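PDB 7K4O: carboxylic ester hydrolase from Aspergillus niger, which hydrolyses ester bonds in tannins as a serine esterase of the tannase and feruloyl esterase family, probably releasing gallic acid. Local coordinates for residues Tyr64-Ile69 and Ala151-Arg156; Thr277-Pro282 and Lys301-Ala306; Gln510-Cys515 and Pro521-Asn526. All blocks are in the same frame, centred on the assembly; numbering follows the deposited sequence.

Contact 1 (Tyr64-Ile69 and Ala151-Arg156)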
ATOM      1  N   TYR A  64       8.208  15.807  20.492  1.00 22.01           N
ATOM      2  CA  TYR A  64       7.339  15.624  21.662  1.00 21.16           C
ATOM      3  C   TYR A  64       7.703  14.298  22.340  1.00 23.20           C
ATOM      4  O   TYR A  64       8.457  13.516  21.784  1.00 22.82           O
ATOM      5  CB  TYR A  64       5.864  15.721  21.301  1.00 21.85           C
ATOM      6  CG  TYR A  64       5.284  14.601  20.480  1.00 20.94           C
ATOM      7  CD1 TYR A  64       4.758  13.468  21.080  1.00 20.68           C
ATOM      8  CD2 TYR A  64       5.205  14.682  19.112  1.00 20.78           C
ATOM      9  CE1 TYR A  64       4.153  12.471  20.330  1.00 20.40           C
ATOM     10  CE2 TYR A  64       4.630  13.690  18.339  1.00 20.59           C
ATOM     11  CZ  TYR A  64       4.085  12.578  18.942  1.00 19.76           C
ATOM     12  OH  TYR A  64       3.490  11.612  18.179  1.00 21.14           O
ATOM     13  N   SER A  65       7.142  14.081  23.515  1.00 22.61           N
ATOM     14  CA  SER A  65       7.396  12.835  24.259  0.88 22.20           C
ATOM     15  C   SER A  65       6.130  12.351  24.953  1.00 21.85           C
ATOM     16  O   SER A  65       5.229  13.151  25.231  1.00 23.17           O
ATOM     17  CB  SER A  65       8.519  13.011  25.221  0.88 25.08           C
ATOM     18  OG  SER A  65       8.242  14.003  26.178  0.88 23.64           O
ATOM     19  N   HIS A  66       6.080  11.039  25.215  1.00 22.02           N
ATOM     20  CA  HIS A  66       5.004  10.407  25.981  1.00 21.25           C
ATOM     21  C   HIS A  66       5.398  10.446  27.450  1.00 22.13           C
ATOM     22  O   HIS A  66       6.440   9.861  27.799  1.00 23.56           O
ATOM     23  CB  HIS A  66       4.773   8.972  25.543  1.00 22.54           C
ATOM     24  CG  HIS A  66       4.252   8.853  24.156  1.00 19.88           C
ATOM     25  ND1 HIS A  66       5.075   8.849  23.079  1.00 22.80           N
ATOM     26  CD2 HIS A  66       2.996   8.741  23.678  1.00 21.61           C
ATOM     27  CE1 HIS A  66       4.319   8.738  21.959  1.00 23.24           C
ATOM     28  NE2 HIS A  66       3.047   8.698  22.314  1.00 21.92           N
ATOM     29  N   ASP A  67       4.552  11.041  28.244  1.00 22.78           N
ATOM     30  CA  ASP A  67       4.744  11.115  29.713  1.00 23.43           C
ATOM     31  C   ASP A  67       4.946   9.693  30.254  1.00 22.68           C
ATOM     32  O   ASP A  67       4.191   8.812  29.926  1.00 23.50           O
ATOM     33  CB  ASP A  67       3.581  11.801  30.377  1.00 22.80           C
ATOM     34  CG  ASP A  67       3.369  13.244  29.923  1.00 24.15           C
ATOM     35  OD1 ASP A  67       4.292  13.782  29.246  1.00 26.84           O
ATOM     36  OD2 ASP A  67       2.247  13.768  30.188  1.00 24.39           O
ATOM     37  N   GLY A  68       5.955   9.519  31.092  1.00 23.87           N
ATOM     38  CA  GLY A  68       6.137   8.233  31.816  1.00 24.89           C
ATOM     39  C   GLY A  68       7.019   7.268  31.058  1.00 24.31           C
ATOM     40  O   GLY A  68       7.359   6.212  31.645  1.00 25.07           O
ATOM     41  N   ILE A  69       7.354   7.519  29.774  1.00 22.55           N
ATOM     42  CA  ILE A  69       8.230   6.614  28.988  1.00 23.26           C
ATOM     43  C   ILE A  69       9.641   7.188  28.993  1.00 27.13           C
ATOM     44  O   ILE A  69       9.944   8.172  28.307  1.00 26.58           O
ATOM     45  CB  ILE A  69       7.718   6.327  27.571  1.00 24.26           C
ATOM     46  CG1 ILE A  69       6.251   5.902  27.567  1.00 25.44           C
ATOM     47  CG2 ILE A  69       8.639   5.352  26.887  1.00 26.59           C
ATOM     48  CD1 ILE A  69       5.678   5.509  26.212  1.00 26.62           C
ATOM     49  N   ALA A 151       1.706   0.647  14.634  1.00 19.04           N
ATOM     50  CA  ALA A 151       0.378   0.100  14.321  1.00 19.51           C
ATOM     51  C   ALA A 151      -0.599   1.231  14.003  1.00 20.26           C
ATOM     52  O   ALA A 151      -1.272   1.104  12.980  1.00 19.81           O
ATOM     53  CB  ALA A 151      -0.149  -0.769  15.435  1.00 21.33           C
ATOM     54  N   TYR A 152      -0.747   2.183  14.918  1.00 20.11           N
ATOM     55  CA  TYR A 152      -1.787   3.225  14.748  1.00 19.76           C
ATOM     56  C   TYR A 152      -1.565   4.455  15.606  1.00 21.14           C
ATOM     57  O   TYR A 152      -2.195   5.487  15.305  1.00 19.54           O
ATOM     58  CB  TYR A 152      -3.180   2.643  15.023  1.00 19.15           C
ATOM     59  CG  TYR A 152      -3.468   2.270  16.454  1.00 20.10           C
ATOM     60  CD1 TYR A 152      -3.914   3.209  17.364  1.00 22.09           C
ATOM     61  CD2 TYR A 152      -3.298   0.949  16.910  1.00 21.11           C
ATOM     62  CE1 TYR A 152      -4.204   2.855  18.680  1.00 25.11           C
ATOM     63  CE2 TYR A 152      -3.604   0.581  18.209  1.00 23.12           C
ATOM     64  CZ  TYR A 152      -4.056   1.533  19.094  1.00 27.31           C
ATOM     65  OH  TYR A 152      -4.345   1.186  20.401  1.00 31.14           O
ATOM     66  N   LYS A 153      -0.762   4.415  16.646  1.00 18.46           N
ATOM     67  CA  LYS A 153      -0.810   5.538  17.602  1.00 19.28           C
ATOM     68  C   LYS A 153      -0.068   6.742  17.024  1.00 19.25           C
ATOM     69  O   LYS A 153      -0.476   7.911  17.304  1.00 19.58           O
ATOM     70  CB  LYS A 153      -0.247   5.119  18.968  1.00 22.49           C
ATOM     71  CG  LYS A 153      -0.426   6.140  20.060  1.00 27.94           C
ATOM     72  CD  LYS A 153      -0.252   5.534  21.488  1.00 31.56           C
ATOM     73  CE  LYS A 153       1.167   5.054  21.741  1.00 31.03           C
ATOM     74  NZ  LYS A 153       1.366   4.702  23.169  1.00 29.26           N
ATOM     75  N   ALA A 154       1.044   6.556  16.340  1.00 18.87           N
ATOM     76  CA  ALA A 154       1.856   7.678  15.812  1.00 18.97           C
ATOM     77  C   ALA A 154       1.026   8.520  14.819  1.00 18.15           C
ATOM     78  O   ALA A 154       1.095   9.778  14.856  1.00 18.73           O
ATOM     79  CB  ALA A 154       3.111   7.166  15.114  1.00 19.56           C
ATOM     80  N   HIS A 155       0.241   7.877  13.985  1.00 18.76           N
ATOM     81  CA  HIS A 155      -0.564   8.644  12.995  1.00 19.69           C
ATOM     82  C   HIS A 155      -1.714   9.399  13.667  1.00 20.78           C
ATOM     83  O   HIS A 155      -2.029  10.543  13.263  1.00 20.01           O
ATOM     84  CB  HIS A 155      -1.072   7.747  11.891  1.00 19.69           C
ATOM     85  CG  HIS A 155      -0.117   7.647  10.767  1.00 20.02           C
ATOM     86  ND1 HIS A 155       0.172   8.760   9.947  1.00 20.18           N
ATOM     87  CD2 HIS A 155       0.682   6.632  10.376  1.00 22.06           C
ATOM     88  CE1 HIS A 155       1.102   8.389   9.090  1.00 23.04           C
ATOM     89  NE2 HIS A 155       1.416   7.088   9.301  1.00 22.80           N
ATOM     90  N   ARG A 156      -2.296   8.833  14.701  1.00 19.90           N
ATOM     91  CA  ARG A 156      -3.324   9.544  15.494  1.00 20.94           C
ATOM     92  C   ARG A 156      -2.730  10.832  16.072  1.00 19.56           C
ATOM     93  O   ARG A 156      -3.370  11.913  15.978  1.00 20.33           O
ATOM     94  CB  ARG A 156      -3.848   8.599  16.567  1.00 21.71           C
ATOM     95  CG  ARG A 156      -4.868   9.205  17.497  1.00 23.76           C
ATOM     96  CD  ARG A 156      -5.993   9.794  16.751  1.00 23.70           C
ATOM     97  NE  ARG A 156      -7.067  10.109  17.712  1.00 24.78           N
ATOM     98  CZ  ARG A 156      -8.164  10.789  17.365  1.00 27.04           C
ATOM     99  NH1 ARG A 156      -8.384  11.146  16.110  1.00 26.04           N
ATOM    100  NH2 ARG A 156      -9.077  11.042  18.273  1.00 30.82           N
TER
HETATM  101  O   HOH W   1       3.554  10.820  15.559  1.00 20.86           O
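Tyr64 and Ala154 meet through a water, while His66 and Lys153 touch directly, where strand 50-66 ends against helix 144-169. The water lies in the plane of the Tyr64 ring, at its edge, and donates both hydrogens: to Tyr64 OH at 2.7 Å and to Ala154 O at 2.8 Å. It thereby spans the 4.5 Å between that OH and that O. Tyr64 OH also bonds Glu157, one residue beyond Arg156 on the helix. His66 holds CG anti to its carbonyl carbon (chi1 -66°), which turns the imidazole to the helix. Lys153 comes from the opposite direction, its CG anti to the backbone N (chi1 -172°) and its chain bent at chi3 (66°). The meeting is oblique to the ring, Lys153 CE lying 4.1 Å from His66 NE2; the ammonium itself pairs with Glu145. Both ring nitrogens are engaged, ND1 with Asp72 and NE2 with the second oxygen of Glu157, which fixes the ring's rotation. A type II turn from His66 to Ile69, with Gly68 at positive phi, then ends the strand's course. In this α/β-hydrolase sheet, polar links join helix and strand alongside the packing of Tyr64 on Ile161 and His66 on Met149. An imidazole held between two carboxylates is probably protonated, and Lys153 beside it would weaken that tendency only in part, since Glu145 balances its charge.

Contact 2 (Thr277-Pro282 and Lys301-Ala306)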
ATOM      1  N   THR A 277       0.540 -24.301 -21.815  1.00 44.67           N
ATOM      2  CA  THR A 277       0.796 -23.985 -23.246  1.00 43.96           C
ATOM      3  C   THR A 277       2.176 -23.368 -23.427  1.00 44.21           C
ATOM      4  O   THR A 277       2.642 -23.275 -24.586  1.00 44.26           O
ATOM      5  CB  THR A 277      -0.274 -23.054 -23.807  1.00 42.48           C
ATOM      6  OG1 THR A 277      -0.199 -21.815 -23.092  1.00 50.12           O
ATOM      7  CG2 THR A 277      -1.654 -23.660 -23.698  1.00 48.97           C
ATOM      8  N   ILE A 278       2.838 -22.951 -22.358  1.00 40.97           N
ATOM      9  CA  ILE A 278       4.154 -22.259 -22.457  1.00 42.72           C
ATOM     10  C   ILE A 278       5.282 -23.293 -22.381  1.00 40.35           C
ATOM     11  O   ILE A 278       6.432 -22.936 -22.653  1.00 43.08           O
ATOM     12  CB  ILE A 278       4.279 -21.160 -21.372  1.00 42.45           C
ATOM     13  CG1 ILE A 278       3.120 -20.169 -21.495  1.00 46.62           C
ATOM     14  CG2 ILE A 278       5.621 -20.451 -21.457  1.00 42.65           C
ATOM     15  CD1 ILE A 278       2.960 -19.244 -20.298  1.00 44.15           C
ATOM     16  N   GLU A 279       4.980 -24.519 -21.971  1.00 41.46           N
ATOM     17  CA  GLU A 279       6.031 -25.562 -21.866  1.00 48.36           C
ATOM     18  C   GLU A 279       6.762 -25.694 -23.211  1.00 48.28           C
ATOM     19  O   GLU A 279       6.096 -25.738 -24.237  1.00 49.77           O
ATOM     20  CB  GLU A 279       5.455 -26.912 -21.479  1.00 48.99           C
ATOM     21  CG  GLU A 279       6.560 -27.887 -21.124  1.00 56.49           C
ATOM     22  CD  GLU A 279       6.080 -29.246 -20.672  1.00 61.76           C
ATOM     23  OE1 GLU A 279       6.864 -30.207 -20.839  1.00 72.09           O
ATOM     24  OE2 GLU A 279       4.941 -29.340 -20.148  1.00 66.01           O
ATOM     25  N   GLY A 280       8.086 -25.690 -23.171  1.00 48.58           N
ATOM     26  CA  GLY A 280       8.935 -25.842 -24.363  1.00 54.00           C
ATOM     27  C   GLY A 280       9.338 -24.510 -24.966  1.00 58.60           C
ATOM     28  O   GLY A 280      10.245 -24.499 -25.788  1.00 56.29           O
ATOM     29  N   LYS A 281       8.747 -23.390 -24.564  1.00 53.37           N
ATOM     30  CA  LYS A 281       9.136 -22.095 -25.161  1.00 55.55           C
ATOM     31  C   LYS A 281      10.550 -21.754 -24.719  1.00 50.93           C
ATOM     32  O   LYS A 281      10.914 -21.892 -23.560  1.00 47.89           O
ATOM     33  CB  LYS A 281       8.139 -20.999 -24.795  1.00 62.03           C
ATOM     34  CG  LYS A 281       6.832 -21.049 -25.579  1.00 69.41           C
ATOM     35  CD  LYS A 281       6.777 -19.971 -26.661  1.00 79.39           C
ATOM     36  CE  LYS A 281       5.944 -20.322 -27.883  1.00 86.42           C
ATOM     37  NZ  LYS A 281       4.510 -20.527 -27.562  1.00 81.85           N
ATOM     38  N   PRO A 282      11.423 -21.313 -25.640  1.00 55.30           N
ATOM     39  CA  PRO A 282      12.793 -20.985 -25.266  1.00 54.11           C
ATOM     40  C   PRO A 282      12.852 -19.679 -24.473  1.00 49.57           C
ATOM     41  O   PRO A 282      12.062 -18.780 -24.698  1.00 50.76           O
ATOM     42  CB  PRO A 282      13.519 -20.809 -26.610  1.00 58.33           C
ATOM     43  CG  PRO A 282      12.410 -20.446 -27.592  1.00 56.45           C
ATOM     44  CD  PRO A 282      11.146 -21.108 -27.076  1.00 58.44           C
ATOM     45  N   LYS A 301       8.408 -28.773 -14.758  1.00 42.06           N
ATOM     46  CA  LYS A 301       8.575 -28.523 -13.309  1.00 48.10           C
ATOM     47  C   LYS A 301       8.424 -27.018 -13.058  1.00 46.65           C
ATOM     48  O   LYS A 301       7.873 -26.682 -12.015  1.00 42.15           O
ATOM     49  CB  LYS A 301       9.939 -28.977 -12.810  1.00 47.52           C
ATOM     50  CG  LYS A 301      10.090 -30.469 -12.565  1.00 54.47           C
ATOM     51  CD  LYS A 301      11.549 -30.831 -12.304  1.00 61.60           C
ATOM     52  CE  LYS A 301      11.864 -32.309 -12.275  1.00 62.34           C
ATOM     53  NZ  LYS A 301      11.425 -32.901 -10.997  1.00 68.79           N
ATOM     54  N   GLY A 302       8.932 -26.173 -13.955  1.00 42.27           N
ATOM     55  CA  GLY A 302       8.820 -24.703 -13.829  1.00 43.41           C
ATOM     56  C   GLY A 302       7.366 -24.288 -13.881  1.00 41.96           C
ATOM     57  O   GLY A 302       6.920 -23.466 -13.040  1.00 38.48           O
ATOM     58  N   ILE A 303       6.620 -24.855 -14.812  1.00 37.90           N
ATOM     59  CA  ILE A 303       5.163 -24.620 -14.925  1.00 39.71           C
ATOM     60  C   ILE A 303       4.469 -25.127 -13.655  1.00 45.73           C
ATOM     61  O   ILE A 303       3.543 -24.463 -13.174  1.00 37.39           O
ATOM     62  CB  ILE A 303       4.617 -25.256 -16.212  1.00 41.97           C
ATOM     63  CG1 ILE A 303       5.039 -24.401 -17.401  1.00 47.27           C
ATOM     64  CG2 ILE A 303       3.114 -25.448 -16.132  1.00 41.92           C
ATOM     65  CD1 ILE A 303       4.809 -25.067 -18.715  1.00 56.34           C
ATOM     66  N   GLU A 304       4.853 -26.285 -13.136  1.00 40.03           N
ATOM     67  CA  GLU A 304       4.199 -26.836 -11.924  1.00 40.47           C
ATOM     68  C   GLU A 304       4.426 -25.864 -10.738  1.00 33.65           C
ATOM     69  O   GLU A 304       3.461 -25.593 -10.008  1.00 36.57           O
ATOM     70  CB  GLU A 304       4.746 -28.229 -11.590  1.00 42.46           C
ATOM     71  CG  GLU A 304       3.969 -28.932 -10.495  1.00 44.15           C
ATOM     72  CD  GLU A 304       4.547 -30.297 -10.101  1.00 50.29           C
ATOM     73  OE1 GLU A 304       5.792 -30.519 -10.274  1.00 48.81           O
ATOM     74  OE2 GLU A 304       3.784 -31.098  -9.560  1.00 47.44           O
ATOM     75  N   VAL A 305       5.642 -25.380 -10.565  1.00 35.88           N
ATOM     76  CA  VAL A 305       5.960 -24.399  -9.500  1.00 36.70           C
ATOM     77  C   VAL A 305       5.085 -23.159  -9.741  1.00 41.30           C
ATOM     78  O   VAL A 305       4.418 -22.700  -8.778  1.00 35.94           O
ATOM     79  CB  VAL A 305       7.444 -24.053  -9.447  1.00 37.00           C
ATOM     80  CG1 VAL A 305       7.692 -22.785  -8.636  1.00 37.87           C
ATOM     81  CG2 VAL A 305       8.230 -25.228  -8.868  1.00 35.12           C
ATOM     82  N   ALA A 306       5.029 -22.664 -10.972  1.00 35.96           N
ATOM     83  CA  ALA A 306       4.338 -21.389 -11.254  1.00 36.97           C
ATOM     84  C   ALA A 306       2.864 -21.587 -10.962  1.00 35.29           C
ATOM     85  O   ALA A 306       2.234 -20.686 -10.374  1.00 30.80           O
ATOM     86  CB  ALA A 306       4.564 -20.899 -12.661  1.00 36.78           C
TER
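Ile303 pushes its CD1 methyl against the turn at Ile278 and Glu279, and this one methyl makes every close contact between 277-282 and helix 300-310. It lies 3.3 Å from Glu279 N and 3.4 Å from Glu279 CB, tight packing for a methyl carbon. Slightly farther out, it reaches Glu279 CG at 4.1 Å and Ile278 C at the same 4.1 Å. The two side chains cross at about a right angle: Ile303 comes end-on from the helix, and only the base of the Glu279 chain runs past its tip. Ile303 CG1 is anti to the carbonyl carbon (chi1 -75°), which carries CD1 out to the loop. Glu279 has CG anti to its own backbone N (chi1 -169°) and continues extended, taking its carboxylate to an exposed position. The touched residues open a type II β turn, 278-281, closed by Lys281 N to Ile278 O at 3.0 Å, with Gly280 at the positive-phi corner. All of this belongs to the long insertion between strands 205-209 and 410-416 of the central sheet, consistent with the lid domain of tannase-family α/β-hydrolases. Further positioning comes from Val298, whose backbone bonds Gly280 and Lys281 and whose side chain touches Ile303, so Val298, two residues before the helix begins, touches both partners. Ile278 packs on Glu247 and Thr248 of helix 238-252, and Ala306, one turn along from Ile303, meets Ile244 of that same helix. At the start of helix 300-310, Ser299 OG accepts a hydrogen bond from Gly302 N.

Contact 3 (Gln510-Cys515 and Pro521-Asn526). With NAG (2-acetamido-2-deoxy-beta-D-glucopyranose), chain B.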
ATOM      1  N   GLN A 510      -0.950  10.579 -21.909  1.00 34.31           N
ATOM      2  CA  GLN A 510      -2.341  10.275 -22.293  1.00 38.04           C
ATOM      3  C   GLN A 510      -3.201   9.964 -21.061  1.00 36.54           C
ATOM      4  O   GLN A 510      -2.695   9.381 -20.074  1.00 33.98           O
ATOM      5  CB  GLN A 510      -2.390   9.114 -23.269  1.00 42.84           C
ATOM      6  CG  GLN A 510      -1.762   9.505 -24.602  1.00 57.31           C
ATOM      7  CD  GLN A 510      -2.064   8.599 -25.774  1.00 62.23           C
ATOM      8  OE1 GLN A 510      -2.724   7.550 -25.665  1.00 61.85           O
ATOM      9  NE2 GLN A 510      -1.536   9.021 -26.913  1.00 63.53           N
ATOM     10  N   ASN A 511      -4.458  10.343 -21.160  1.00 35.07           N
ATOM     11  CA  ASN A 511      -5.472  10.107 -20.120  1.00 33.58           C
ATOM     12  C   ASN A 511      -6.093   8.733 -20.277  1.00 38.60           C
ATOM     13  O   ASN A 511      -6.278   8.270 -21.399  1.00 38.02           O
ATOM     14  CB  ASN A 511      -6.542  11.182 -20.159  1.00 32.86           C
ATOM     15  CG  ASN A 511      -7.497  11.053 -18.988  1.00 32.37           C
ATOM     16  OD1 ASN A 511      -8.615  10.564 -19.161  1.00 32.10           O
ATOM     17  ND2 ASN A 511      -7.037  11.431 -17.791  1.00 29.53           N
ATOM     18  N   GLN A 512      -6.422   8.105 -19.150  1.00 30.03           N
ATOM     19  CA  GLN A 512      -7.290   6.909 -19.075  1.00 30.76           C
ATOM     20  C   GLN A 512      -8.136   6.976 -17.808  1.00 30.43           C
ATOM     21  O   GLN A 512      -7.832   7.778 -16.907  1.00 33.85           O
ATOM     22  CB  GLN A 512      -6.464   5.623 -19.053  1.00 36.12           C
ATOM     23  CG  GLN A 512      -6.032   5.193 -20.451  1.00 45.98           C
ATOM     24  CD  GLN A 512      -5.432   3.802 -20.484  1.00 43.53           C
ATOM     25  OE1 GLN A 512      -5.837   2.894 -19.764  1.00 40.49           O
ATOM     26  NE2 GLN A 512      -4.429   3.655 -21.330  1.00 50.21           N
ATOM     27  N   GLN A 513      -9.215   6.236 -17.825  1.00 27.50           N
ATOM     28  CA  GLN A 513     -10.127   6.122 -16.691  1.00 30.41           C
ATOM     29  C   GLN A 513     -10.032   4.703 -16.120  1.00 29.97           C
ATOM     30  O   GLN A 513      -9.935   3.745 -16.898  1.00 31.68           O
ATOM     31  CB  GLN A 513     -11.522   6.502 -17.119  1.00 28.28           C
ATOM     32  CG  GLN A 513     -11.647   7.977 -17.569  1.00 28.94           C
ATOM     33  CD  GLN A 513     -11.228   8.931 -16.469  1.00 27.72           C
ATOM     34  OE1 GLN A 513     -11.688   8.795 -15.346  1.00 28.60           O
ATOM     35  NE2 GLN A 513     -10.396   9.913 -16.798  1.00 26.80           N
ATOM     36  N   LEU A 514     -10.201   4.579 -14.800  1.00 27.75           N
ATOM     37  CA  LEU A 514     -10.236   3.241 -14.120  1.00 25.23           C
ATOM     38  C   LEU A 514     -11.621   2.949 -13.597  1.00 25.21           C
ATOM     39  O   LEU A 514     -12.255   3.796 -12.927  1.00 27.02           O
ATOM     40  CB  LEU A 514      -9.191   3.223 -13.005  1.00 25.44           C
ATOM     41  CG  LEU A 514      -7.781   3.665 -13.312  1.00 28.41           C
ATOM     42  CD1 LEU A 514      -6.931   3.652 -12.036  1.00 30.59           C
ATOM     43  CD2 LEU A 514      -7.130   2.779 -14.359  1.00 30.15           C
ATOM     44  N   CYS A 515     -12.154   1.769 -13.940  1.00 24.15           N
ATOM     45  CA  CYS A 515     -13.465   1.266 -13.482  1.00 26.36           C
ATOM     46  C   CYS A 515     -13.446   1.027 -11.963  1.00 25.25           C
ATOM     47  O   CYS A 515     -12.403   0.576 -11.433  1.00 27.20           O
ATOM     48  CB  CYS A 515     -13.831  -0.049 -14.179  1.00 32.00           C
ATOM     49  SG  CYS A 515     -14.020   0.174 -15.973  0.91 34.51           S
ATOM     50  N   PRO A 521     -13.076  -3.318 -16.691  1.00 28.59           N
ATOM     51  CA  PRO A 521     -12.931  -2.611 -17.959  1.00 30.35           C
ATOM     52  C   PRO A 521     -13.094  -3.557 -19.151  1.00 33.09           C
ATOM     53  O   PRO A 521     -12.617  -4.671 -19.124  1.00 31.23           O
ATOM     54  CB  PRO A 521     -11.520  -2.051 -17.927  1.00 29.64           C
ATOM     55  CG  PRO A 521     -10.775  -2.989 -16.998  1.00 31.66           C
ATOM     56  CD  PRO A 521     -11.803  -3.370 -15.965  1.00 28.17           C
ATOM     57  N   LEU A 522     -13.755  -3.070 -20.182  1.00 33.18           N
ATOM     58  CA  LEU A 522     -13.808  -3.803 -21.477  1.00 33.55           C
ATOM     59  C   LEU A 522     -13.824  -2.756 -22.581  1.00 33.67           C
ATOM     60  O   LEU A 522     -14.673  -1.831 -22.523  1.00 36.20           O
ATOM     61  CB  LEU A 522     -15.060  -4.671 -21.482  1.00 35.73           C
ATOM     62  CG  LEU A 522     -15.187  -5.591 -22.701  1.00 39.92           C
ATOM     63  CD1 LEU A 522     -14.023  -6.558 -22.715  1.00 40.71           C
ATOM     64  CD2 LEU A 522     -16.534  -6.317 -22.681  1.00 40.97           C
ATOM     65  N   TRP A 523     -12.855  -2.832 -23.478  1.00 33.63           N
ATOM     66  CA  TRP A 523     -12.802  -1.897 -24.632  1.00 36.88           C
ATOM     67  C   TRP A 523     -13.572  -2.503 -25.812  1.00 38.20           C
ATOM     68  O   TRP A 523     -13.491  -3.731 -26.036  1.00 41.52           O
ATOM     69  CB  TRP A 523     -11.378  -1.550 -25.023  1.00 36.44           C
ATOM     70  CG  TRP A 523     -10.575  -0.885 -23.934  1.00 41.38           C
ATOM     71  CD1 TRP A 523     -10.017  -1.486 -22.836  1.00 38.97           C
ATOM     72  CD2 TRP A 523     -10.129   0.486 -23.887  1.00 41.37           C
ATOM     73  NE1 TRP A 523      -9.289  -0.586 -22.105  1.00 45.69           N
ATOM     74  CE2 TRP A 523      -9.354   0.635 -22.715  1.00 44.26           C
ATOM     75  CE3 TRP A 523     -10.346   1.604 -24.689  1.00 50.16           C
ATOM     76  CZ2 TRP A 523      -8.790   1.860 -22.341  1.00 52.98           C
ATOM     77  CZ3 TRP A 523      -9.782   2.815 -24.327  1.00 56.93           C
ATOM     78  CH2 TRP A 523      -9.022   2.951 -23.157  1.00 52.57           C
ATOM     79  N   THR A 524     -14.277  -1.632 -26.524  1.00 45.96           N
ATOM     80  CA  THR A 524     -15.044  -1.951 -27.760  1.00 48.96           C
ATOM     81  C   THR A 524     -14.506  -1.101 -28.913  1.00 50.27           C
ATOM     82  O   THR A 524     -13.669  -0.179 -28.687  1.00 42.93           O
ATOM     83  CB  THR A 524     -16.537  -1.734 -27.509  1.00 51.45           C
ATOM     84  OG1 THR A 524     -16.715  -0.403 -27.028  1.00 51.64           O
ATOM     85  CG2 THR A 524     -17.115  -2.715 -26.513  1.00 55.22           C
ATOM     86  N   ASN A 525     -14.974  -1.378 -30.131  1.00 53.89           N
ATOM     87  CA  ASN A 525     -14.704  -0.502 -31.300  1.00 47.96           C
ATOM     88  C   ASN A 525     -13.200  -0.468 -31.549  1.00 47.20           C
ATOM     89  O   ASN A 525     -12.597   0.638 -31.558  1.00 48.96           O
ATOM     90  CB  ASN A 525     -15.290   0.902 -31.116  1.00 55.62           C
ATOM     91  CG  ASN A 525     -16.807   0.872 -31.048  1.00 63.05           C
ATOM     92  OD1 ASN A 525     -17.467   0.209 -31.841  1.00 75.91           O
ATOM     93  ND2 ASN A 525     -17.385   1.538 -30.070  1.00 60.92           N
ATOM     94  N   ASN A 526     -12.606  -1.646 -31.741  1.00 47.52           N
ATOM     95  CA  ASN A 526     -11.161  -1.750 -32.059  1.00 52.71           C
ATOM     96  C   ASN A 526     -10.352  -0.970 -31.016  1.00 52.79           C
ATOM     97  O   ASN A 526      -9.478  -0.157 -31.406  1.00 56.39           O
ATOM     98  CB  ASN A 526     -10.841  -1.241 -33.475  1.00 63.75           C
ATOM     99  CG  ASN A 526      -9.457  -1.669 -33.944  1.00 68.05           C
ATOM    100  OD1 ASN A 526      -9.056  -2.816 -33.731  1.00 66.80           O
ATOM    101  ND2 ASN A 526      -8.702  -0.766 -34.557  1.00 65.76           N
TER
HETATM  102  C1  NAG B   1      -6.853  13.755 -14.969  0.85 28.68           C
HETATM  103  C2  NAG B   1      -6.746  15.150 -14.429  0.91 27.72           C
HETATM  104  C3  NAG B   1      -6.386  16.105 -15.577  0.79 30.22           C
HETATM  105  C4  NAG B   1      -5.114  15.621 -16.271  1.00 31.14           C
HETATM  106  C5  NAG B   1      -5.340  14.184 -16.719  0.94 29.63           C
HETATM  107  C6  NAG B   1      -4.112  13.556 -17.383  1.00 30.00           C
HETATM  108  C7  NAG B   1      -8.062  15.756 -12.525  0.84 33.12           C
HETATM  109  C8  NAG B   1      -9.291  16.122 -11.831  0.86 36.82           C
HETATM  110  N2  NAG B   1      -7.988  15.519 -13.840  0.86 29.91           N
HETATM  111  O3  NAG B   1      -6.145  17.410 -15.029  0.85 28.34           O
HETATM  112  O4  NAG B   1      -4.941  16.481 -17.433  1.00 35.62           O
HETATM  113  O5  NAG B   1      -5.644  13.395 -15.565  0.85 27.27           O
HETATM  114  O6  NAG B   1      -4.363  12.222 -17.713  0.84 26.03           O
HETATM  115  O7  NAG B   1      -7.106  15.722 -11.815  1.00 38.84           O
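Apolar contact joins Cys515 to Pro521 at the near ends of the two segments. The sulfur sits beside the proline, SG being 3.6 Å from Pro521 CA and 3.9 Å from Pro521 CB. With SG anti to the carbonyl carbon (chi1 -63°), Cys515 faces this strand and closes a disulfide with Cys532 on the adjacent strand 529-533. Polar-to-aromatic contact comes next: Gln512 OE1 lies at the edge of the Trp523 indole, near its plane, 4.1 Å from CZ2. The amide and ring planes stand almost perpendicular, 84° apart. A cation-pi interaction with Lys258 and a backbone bond to Asp256, both calcium ligands, tie Trp523 to the calcium-binding loop. The two strands do not pair with each other: 511-514 is the outer strand of a three-stranded antiparallel sheet, whereas 520-524 forms a β hairpin with 529-533, so the contact is a packing of strands from two separate small sheets, reinforced by the disulfide. Hydrogen bonding is concentrated on the other face of strand 511-514, where Asn511 and Gln513 project two residues apart. Gln513 NE2 donates to a lone pair of Asn511 OD1, in its carbonyl plane, at 3.0 Å. Asn511 ND2 in turn gives a nearly straight bond (169°) to O6 of the glycan NAG at 2.8 Å, and Thr501 OG1 bonds the same sugar. Asn499 OD1 takes part too, bonding both Asn511 ND2 and Gln513 NE2, while Gln513 OE1 bonds Thr497 OG1.

The three contacts follow one another along the chain without overlap, contact 1 closing before contact 2 opens and contact 2 before contact 3. Contact 1 belongs to the nine-stranded central sheet and a helix laid on it; its centre is about 51 Å from that of contact 2 and 45 Å from that of contact 3, both across the chain's centre. Contacts 2 and 3, with centres about 32 Å apart, share no strand or helix: one lies in the insertion between strands 205-209 and 410-416, the other near the C-terminal end. None touches another; they lie in separate regions of a single-chain esterase, although Trp523 of contact 3 meets the calcium loop of the insertion.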